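Local coordinates for protein 2-pyrone-4,6-dicarboxylic acid hydrolase, putative (Pseudomonas putida, PDB 2FFI) that probably hydrolyses the lactone 2-pyrone-4,6-dicarboxylate, as a putative TIM-barrel hydrolase of the amidohydrolase family, at residues 145-157 and 179-191. Residues are numbered along the deposited sequence; the frame is centred on the assembly and turned at random.
Sequences QVADIPVLVRALQ and QPGFAELLTLSGR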
loop_
_atom_site.group_PDB
_atom_site.type_symbol
_atom_site.label_atom_id
_atom_site.label_comp_id
_atom_site.label_asym_id
_atom_site.label_seq_id
_atom_site.Cartn_x
_atom_site.Cartn_y
_atom_site.Cartn_z
ATOM N N GLN A 145 -1.180 -1.780 -13.459
ATOM C CA GLN A 145 -1.685 -0.683 -14.298
ATOM C C GLN A 145 -3.165 -0.488 -14.056
ATOM O O GLN A 145 -3.890 -1.468 -13.935
ATOM C CB GLN A 145 -1.512 -0.956 -15.795
ATOM C CG GLN A 145 -0.157 -1.419 -16.253
ATOM C CD GLN A 145 -0.048 -2.910 -16.220
ATOM O OE1 GLN A 145 0.312 -3.498 -15.206
ATOM N NE2 GLN A 145 -0.387 -3.539 -17.329
ATOM N N VAL A 146 -3.624 0.759 -14.035
ATOM C CA VAL A 146 -5.042 1.011 -13.799
ATOM C C VAL A 146 -5.902 0.217 -14.762
ATOM O O VAL A 146 -7.034 -0.136 -14.435
ATOM C CB VAL A 146 -5.422 2.487 -13.977
ATOM C CG1 VAL A 146 -5.383 2.874 -15.443
ATOM C CG2 VAL A 146 -6.811 2.716 -13.422
ATOM N N ALA A 147 -5.356 -0.062 -15.946
ATOM C CA ALA A 147 -6.078 -0.794 -16.979
ATOM C C ALA A 147 -6.565 -2.152 -16.502
ATOM O O ALA A 147 -7.647 -2.590 -16.894
ATOM C CB ALA A 147 -5.207 -0.954 -18.209
ATOM N N ASP A 148 -5.787 -2.800 -15.639
ATOM C CA ASP A 148 -6.144 -4.121 -15.124
ATOM C C ASP A 148 -6.815 -4.129 -13.744
ATOM O O ASP A 148 -7.368 -5.150 -13.316
ATOM C CB ASP A 148 -4.903 -5.010 -15.099
ATOM C CG ASP A 148 -4.492 -5.452 -16.480
ATOM O OD1 ASP A 148 -3.277 -5.396 -16.797
ATOM O OD2 ASP A 148 -5.396 -5.860 -17.255
ATOM N N ILE A 149 -6.790 -2.990 -13.059
ATOM C CA ILE A 149 -7.391 -2.891 -11.737
ATOM C C ILE A 149 -8.861 -3.308 -11.686
ATOM O O ILE A 149 -9.212 -4.229 -10.955
ATOM C CB ILE A 149 -7.229 -1.462 -11.181
ATOM C CG1 ILE A 149 -5.747 -1.168 -10.993
ATOM C CG2 ILE A 149 -7.963 -1.299 -9.859
ATOM C CD1 ILE A 149 -5.046 -2.168 -10.129
ATOM N N PRO A 150 -9.740 -2.647 -12.460
ATOM C CA PRO A 150 -11.159 -3.033 -12.424
ATOM C C PRO A 150 -11.445 -4.524 -12.656
ATOM O O PRO A 150 -12.488 -5.028 -12.236
ATOM C CB PRO A 150 -11.792 -2.147 -13.498
ATOM C CG PRO A 150 -10.653 -1.886 -14.450
ATOM C CD PRO A 150 -9.498 -1.633 -13.500
ATOM N N VAL A 151 -10.531 -5.227 -13.322
ATOM C CA VAL A 151 -10.725 -6.652 -13.586
ATOM C C VAL A 151 -10.317 -7.469 -12.374
ATOM O O VAL A 151 -10.965 -8.452 -12.053
ATOM C CB VAL A 151 -9.903 -7.132 -14.808
ATOM C CG1 VAL A 151 -10.091 -8.613 -14.996
ATOM C CG2 VAL A 151 -10.334 -6.386 -16.067
ATOM N N LEU A 152 -9.247 -7.048 -11.708
ATOM C CA LEU A 152 -8.756 -7.728 -10.517
ATOM C C LEU A 152 -9.690 -7.451 -9.338
ATOM O O LEU A 152 -9.895 -8.313 -8.488
ATOM C CB LEU A 152 -7.338 -7.258 -10.195
ATOM N N VAL A 153 -10.259 -6.248 -9.301
ATOM C CA VAL A 153 -11.179 -5.852 -8.235
ATOM C C VAL A 153 -12.488 -6.626 -8.322
ATOM O O VAL A 153 -13.013 -7.075 -7.304
ATOM C CB VAL A 153 -11.519 -4.343 -8.294
ATOM C CG1 VAL A 153 -12.596 -4.023 -7.278
ATOM C CG2 VAL A 153 -10.278 -3.513 -8.029
ATOM N N ARG A 154 -13.006 -6.768 -9.544
ATOM C CA ARG A 154 -14.256 -7.480 -9.789
ATOM C C ARG A 154 -14.114 -8.983 -9.603
ATOM O O ARG A 154 -15.105 -9.701 -9.438
ATOM C CB ARG A 154 -14.798 -7.173 -11.198
ATOM C CG ARG A 154 -15.820 -6.030 -11.229
ATOM C CD ARG A 154 -16.561 -5.960 -12.557
ATOM N NE ARG A 154 -15.805 -5.261 -13.602
ATOM C CZ ARG A 154 -15.892 -3.954 -13.853
ATOM N NH1 ARG A 154 -15.160 -3.423 -14.823
ATOM N NH2 ARG A 154 -16.714 -3.175 -13.147
ATOM N N ALA A 155 -12.875 -9.455 -9.624
ATOM C CA ALA A 155 -12.599 -10.872 -9.440
ATOM C C ALA A 155 -12.582 -11.179 -7.942
ATOM O O ALA A 155 -13.050 -12.230 -7.513
ATOM C CB ALA A 155 -11.259 -11.224 -10.066
ATOM N N LEU A 156 -12.046 -10.256 -7.150
ATOM C CA LEU A 156 -11.978 -10.430 -5.700
ATOM C C LEU A 156 -13.262 -9.933 -5.048
ATOM O O LEU A 156 -13.480 -10.116 -3.849
ATOM C CB LEU A 156 -10.805 -9.644 -5.123
ATOM C CG LEU A 156 -9.409 -10.011 -5.602
ATOM C CD1 LEU A 156 -8.429 -8.984 -5.100
ATOM C CD2 LEU A 156 -9.049 -11.392 -5.121
ATOM N N GLN A 157 -14.097 -9.292 -5.856
ATOM C CA GLN A 157 -15.364 -8.730 -5.422
ATOM C C GLN A 157 -16.261 -9.762 -4.712
ATOM O O GLN A 157 -16.729 -9.524 -3.601
ATOM C CB GLN A 157 -16.087 -8.153 -6.653
ATOM C CG GLN A 157 -17.014 -6.980 -6.406
ATOM C CD GLN A 157 -16.278 -5.663 -6.252
ATOM O OE1 GLN A 157 -15.463 -5.492 -5.341
ATOM N NE2 GLN A 157 -16.564 -4.721 -7.148
ATOM N N GLN A 179 -8.878 7.758 -18.759
ATOM C CA GLN A 179 -7.988 6.670 -19.147
ATOM C C GLN A 179 -8.765 5.375 -19.240
ATOM O O GLN A 179 -9.830 5.235 -18.637
ATOM C CB GLN A 179 -6.893 6.475 -18.110
ATOM C CG GLN A 179 -5.743 7.421 -18.202
ATOM C CD GLN A 179 -4.789 7.237 -17.058
ATOM O OE1 GLN A 179 -4.308 6.136 -16.804
ATOM N NE2 GLN A 179 -4.513 8.315 -16.348
ATOM N N PRO A 180 -8.223 4.395 -19.973
ATOM C CA PRO A 180 -8.878 3.100 -20.138
ATOM C C PRO A 180 -9.171 2.371 -18.829
ATOM O O PRO A 180 -10.147 1.629 -18.735
ATOM C CB PRO A 180 -7.901 2.342 -21.028
ATOM C CG PRO A 180 -6.582 2.909 -20.625
ATOM C CD PRO A 180 -6.891 4.383 -20.600
ATOM N N GLY A 181 -8.342 2.567 -17.813
ATOM C CA GLY A 181 -8.604 1.880 -16.557
ATOM C C GLY A 181 -9.135 2.765 -15.435
ATOM O O GLY A 181 -9.942 2.345 -14.600
ATOM N N PHE A 182 -8.677 4.008 -15.415
ATOM C CA PHE A 182 -9.090 4.935 -14.383
ATOM C C PHE A 182 -10.549 5.322 -14.487
ATOM O O PHE A 182 -11.188 5.640 -13.487
ATOM C CB PHE A 182 -8.244 6.190 -14.436
ATOM C CG PHE A 182 -8.213 6.925 -13.147
ATOM C CD1 PHE A 182 -7.443 6.456 -12.096
ATOM C CD2 PHE A 182 -8.948 8.085 -12.975
ATOM C CE1 PHE A 182 -7.400 7.134 -10.895
ATOM C CE2 PHE A 182 -8.913 8.773 -11.775
ATOM C CZ PHE A 182 -8.135 8.295 -10.733
ATOM N N ALA A 183 -11.067 5.325 -15.706
ATOM C CA ALA A 183 -12.456 5.678 -15.926
ATOM C C ALA A 183 -13.354 4.690 -15.204
ATOM O O ALA A 183 -14.218 5.087 -14.421
ATOM C CB ALA A 183 -12.767 5.675 -17.399
ATOM N N GLU A 184 -13.152 3.402 -15.464
ATOM C CA GLU A 184 -13.960 2.361 -14.822
ATOM C C GLU A 184 -13.816 2.450 -13.310
ATOM O O GLU A 184 -14.719 2.088 -12.573
ATOM C CB GLU A 184 -13.509 0.970 -15.289
ATOM C CG GLU A 184 -13.575 0.729 -16.786
ATOM C CD GLU A 184 -12.934 -0.595 -17.203
ATOM O OE1 GLU A 184 -11.689 -0.709 -17.129
ATOM O OE2 GLU A 184 -13.674 -1.527 -17.597
ATOM N N LEU A 185 -12.669 2.942 -12.860
ATOM C CA LEU A 185 -12.392 3.082 -11.439
ATOM C C LEU A 185 -13.308 4.137 -10.786
ATOM O O LEU A 185 -13.822 3.917 -9.687
ATOM C CB LEU A 185 -10.911 3.436 -11.251
ATOM C CG LEU A 185 -10.237 3.330 -9.885
ATOM C CD1 LEU A 185 -10.676 4.485 -9.008
ATOM C CD2 LEU A 185 -10.574 1.997 -9.241
ATOM N N LEU A 186 -13.529 5.262 -11.469
ATOM C CA LEU A 186 -14.378 6.332 -10.940
ATOM C C LEU A 186 -15.845 5.999 -11.089
ATOM O O LEU A 186 -16.706 6.813 -10.771
ATOM C CB LEU A 186 -14.122 7.645 -11.676
ATOM C CG LEU A 186 -12.685 8.110 -11.799
ATOM C CD1 LEU A 186 -12.659 9.385 -12.597
ATOM C CD2 LEU A 186 -12.093 8.301 -10.424
ATOM N N THR A 187 -16.125 4.802 -11.583
ATOM C CA THR A 187 -17.497 4.377 -11.802
ATOM C C THR A 187 -17.669 2.961 -11.287
ATOM O O THR A 187 -18.749 2.386 -11.380
ATOM C CB THR A 187 -17.846 4.396 -13.312
ATOM O OG1 THR A 187 -17.355 5.603 -13.903
ATOM C CG2 THR A 187 -19.352 4.337 -13.519
ATOM N N LEU A 188 -16.599 2.402 -10.734
ATOM C CA LEU A 188 -16.636 1.031 -10.228
ATOM C C LEU A 188 -17.775 0.788 -9.243
ATOM O O LEU A 188 -18.304 1.720 -8.641
ATOM C CB LEU A 188 -15.307 0.674 -9.560
ATOM C CG LEU A 188 -15.099 -0.793 -9.177
ATOM C CD1 LEU A 188 -15.159 -1.678 -10.423
ATOM C CD2 LEU A 188 -13.747 -0.938 -8.488
ATOM N N SER A 189 -18.148 -0.480 -9.097
ATOM C CA SER A 189 -19.212 -0.883 -8.189
ATOM C C SER A 189 -18.599 -1.457 -6.915
ATOM O O SER A 189 -18.589 -2.671 -6.711
ATOM C CB SER A 189 -20.110 -1.929 -8.856
ATOM O OG SER A 189 -19.364 -3.020 -9.364
ATOM N N GLY A 190 -18.075 -0.578 -6.067
ATOM C CA GLY A 190 -17.464 -1.015 -4.821
ATOM C C GLY A 190 -18.364 -0.741 -3.632
ATOM O O GLY A 190 -18.600 0.416 -3.283
ATOM N N ARG A 191 -18.863 -1.803 -3.009
ATOM C CA ARG A 191 -19.750 -1.673 -1.860
ATOM C C ARG A 191 -18.980 -1.234 -0.621
ATOM O O ARG A 191 -19.011 -1.912 0.412
ATOM C CB ARG A 191 -20.446 -3.002 -1.560
ATOM C CG ARG A 191 -21.044 -3.719 -2.760
ATOM C CD ARG A 191 -22.011 -4.805 -2.284
ATOM N NE ARG A 191 -21.987 -6.004 -3.119
ATOM C CZ ARG A 191 -20.960 -6.848 -3.192
ATOM N NH1 ARG A 191 -19.861 -6.629 -2.477
ATOM N NH2 ARG A 191 -21.034 -7.913 -3.980
#
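E184 reaches across from the short helix 182-185 to P150 and R154 on helix 149-156. The packing starts at E184 CB, 4.0 Å from P150 CB. With CG anti to the carbonyl carbon (chi1 -58°) and the chain extended beyond it, the carboxylate is carried across the proline ring at about a right angle. E184 CD comes to 3.8 Å from P150 CG, and OE1 leans on the same ring carbon. OE2 turns to R154 instead: R154 NH1 lies 3.7 Å from E184 OE2 in a long salt bridge, with the oxygen in the guanidinium plane at its edge and the two flat groups inclined by 60°. Cut back to alanine, this position would probably leave the R154 guanidinium without its carboxylate and one flank of the P150 ring uncovered.

R154 also runs alongside L188 in the opposite sense, bringing R154 NH2 to 3.5 Å from L188 CD1. The other methyl of that leucine, L188 CD2, packs obliquely against V153 CG1 at 3.5 Å. Farther along, the Q157 amide nitrogen approaches the S189 carbonyl at too poor an angle for a hydrogen bond.

At the other end the backbones themselves meet. G181 CA is 3.7 Å from A147 CA and makes a CA-H...O contact of 3.3 Å with V146 O. The V146 side chain packs against F182, though the exact position of its CG2 is uncertain.

The contact joins two successive connections on the outside of the TIM barrel, those leading into strands 163-165 and 194-199. Underneath, I149 and L185 both rest on I165 and V153 on I163, while F182 and L185 lean on L222 of helix 208-225.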